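Local atomic coordinates of galactose-binding lectin (Arachis hypogaea, PDB entry 2DVG), a protein that binds D-galactose as a homotetrameric legume lectin whose carbohydrate site depends on bound calcium and manganese ions. Residues D80-I85 and F122-N127. Numbering follows the deposited sequence.
Sequences DPADGI and FDTYSN. With CA (calcium ion), chain G; GLA (alpha-D-galactopyranose), chain F.
Thr124 meets residues 80-85 through backbone and side chain together: its N-H runs almost straight (170°) to Asp83 O, and its OG1 donates to Pro81 O from above the carbonyl plane, 3.0 Å away. The tightly packed part begins where Gly84 and Asp123 form an antiparallel non-hydrogen-bonded pair, CA to CA 4.8 Å. Ile85 and Phe122 follow as a hydrogen-bonded pair.

The cis Ala82-Asp83 peptide, a well-known legume-lectin feature, presents Asp83 to galactose, which is bound across both segments. The carboxylate receives two sugar hydroxyls, O3 on OD1 and O4 on OD2 (2.6 Å). Tyr125 swings its ring away from its own backbone N (chi1 176°), which brings one face against the sugar; galactose C5 lies 3.3 Å above the ring plane, offset toward the rim, consistent with a CH-pi contact. Asn127 ND2, held by Glu129, gives galactose O3 a weak bond, while its OD1 binds calcium together with Asp123, Tyr125 O, Asp132 and a water that also donates to Asp83 O. Asp123 also binds manganese, alongside Glu121 and His137. The looser side lies at partly exposed Asp80 and Pro81, where Asp80 OD2 merely nears the Tyr125 ring edge (4.0 Å to CE2).

Strands 84-91 and 117-123 are neighbours in the seven-stranded sheet, flanked by 201-209 and 137-141, and Ile85 and Phe122 pack against Phe71 and Met73 of strand 64-74 in the other sheet.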
# COMPACT_ATOMS: atom_id res chain seq x y z
N ASP A 80 27.60 -18.40 -25.47
CA ASP A 80 26.29 -18.93 -25.80
C ASP A 80 25.29 -18.27 -24.87
O ASP A 80 25.51 -18.20 -23.66
CB ASP A 80 26.25 -20.44 -25.57
CG ASP A 80 26.11 -21.21 -26.86
OD1 ASP A 80 27.04 -21.17 -27.69
OD2 ASP A 80 25.06 -21.86 -27.04
N PRO A 81 24.19 -17.76 -25.42
CA PRO A 81 23.14 -17.11 -24.63
C PRO A 81 22.48 -18.13 -23.70
O PRO A 81 21.46 -18.73 -24.05
CB PRO A 81 22.19 -16.59 -25.70
CG PRO A 81 23.14 -16.25 -26.82
CD PRO A 81 24.02 -17.46 -26.85
N ALA A 82 23.07 -18.31 -22.52
CA ALA A 82 22.58 -19.27 -21.53
C ALA A 82 22.96 -18.79 -20.12
O ALA A 82 23.85 -17.96 -19.99
CB ALA A 82 23.18 -20.60 -21.80
N ASP A 83 22.33 -19.33 -19.07
CA ASP A 83 21.31 -20.37 -19.15
C ASP A 83 19.86 -19.92 -18.83
O ASP A 83 18.90 -20.50 -19.34
CB ASP A 83 21.69 -21.53 -18.22
CG ASP A 83 22.47 -22.62 -18.93
OD1 ASP A 83 21.86 -23.62 -19.35
OD2 ASP A 83 23.70 -22.47 -19.08
N GLY A 84 19.70 -18.90 -18.00
CA GLY A 84 18.35 -18.46 -17.69
C GLY A 84 18.10 -17.91 -16.30
O GLY A 84 19.02 -17.74 -15.51
N ILE A 85 16.84 -17.62 -16.01
CA ILE A 85 16.44 -17.07 -14.73
C ILE A 85 15.25 -17.81 -14.13
O ILE A 85 14.28 -18.11 -14.84
CB ILE A 85 16.04 -15.59 -14.87
CG1 ILE A 85 17.23 -14.79 -15.40
CG2 ILE A 85 15.58 -15.05 -13.54
CD1 ILE A 85 16.97 -13.30 -15.45
N PHE A 122 12.84 -19.47 -16.67
CA PHE A 122 12.86 -18.76 -17.94
C PHE A 122 14.10 -19.26 -18.67
O PHE A 122 15.11 -18.57 -18.78
CB PHE A 122 12.91 -17.27 -17.66
CG PHE A 122 11.74 -16.80 -16.86
CD1 PHE A 122 10.53 -16.52 -17.49
CD2 PHE A 122 11.81 -16.75 -15.47
CE1 PHE A 122 9.40 -16.19 -16.74
CE2 PHE A 122 10.68 -16.42 -14.71
CZ PHE A 122 9.47 -16.14 -15.35
N ASP A 123 13.99 -20.49 -19.15
CA ASP A 123 15.06 -21.21 -19.83
C ASP A 123 15.39 -20.72 -21.24
O ASP A 123 14.52 -20.66 -22.11
CB ASP A 123 14.68 -22.69 -19.88
CG ASP A 123 15.84 -23.59 -19.57
OD1 ASP A 123 16.90 -23.45 -20.21
OD2 ASP A 123 15.70 -24.45 -18.68
N THR A 124 16.67 -20.42 -21.46
CA THR A 124 17.13 -19.93 -22.76
C THR A 124 18.12 -20.85 -23.47
O THR A 124 18.74 -20.45 -24.45
CB THR A 124 17.81 -18.57 -22.63
OG1 THR A 124 19.13 -18.76 -22.11
CG2 THR A 124 17.01 -17.67 -21.71
N TYR A 125 18.29 -22.06 -22.95
CA TYR A 125 19.17 -23.06 -23.57
C TYR A 125 18.57 -24.43 -23.26
O TYR A 125 18.17 -24.70 -22.14
CB TYR A 125 20.60 -22.97 -23.02
CG TYR A 125 21.51 -24.05 -23.55
CD1 TYR A 125 21.43 -25.35 -23.07
CD2 TYR A 125 22.43 -23.78 -24.56
CE1 TYR A 125 22.23 -26.36 -23.58
CE2 TYR A 125 23.24 -24.79 -25.09
CZ TYR A 125 23.14 -26.08 -24.59
OH TYR A 125 23.93 -27.09 -25.09
N SER A 126 18.52 -25.29 -24.28
CA SER A 126 17.92 -26.61 -24.13
C SER A 126 18.83 -27.72 -23.61
O SER A 126 19.65 -28.25 -24.35
CB SER A 126 17.33 -27.02 -25.47
OG SER A 126 16.91 -28.37 -25.43
N ASN A 127 18.64 -28.09 -22.35
CA ASN A 127 19.44 -29.15 -21.72
C ASN A 127 18.75 -30.51 -21.78
O ASN A 127 17.93 -30.84 -20.93
CB ASN A 127 19.70 -28.80 -20.26
CG ASN A 127 20.75 -27.73 -20.10
OD1 ASN A 127 20.55 -26.58 -20.49
ND2 ASN A 127 21.89 -28.10 -19.52
CA CA G . 18.03 -25.77 -19.73
C1 GLA F . 26.60 -26.76 -21.83
C2 GLA F . 25.88 -26.61 -20.48
C3 GLA F . 24.57 -25.85 -20.66
C4 GLA F . 24.79 -24.53 -21.41
C5 GLA F . 25.61 -24.76 -22.69
C6 GLA F . 26.00 -23.47 -23.38
O1 GLA F . 26.34 -27.65 -22.86
O2 GLA F . 25.62 -27.89 -19.92
O3 GLA F . 24.00 -25.60 -19.38
O4 GLA F . 25.46 -23.59 -20.57
O5 GLA F . 26.84 -25.47 -22.39
O6 GLA F . 26.40 -23.72 -24.72
O HOH W 1 19.45 -23.50 -19.65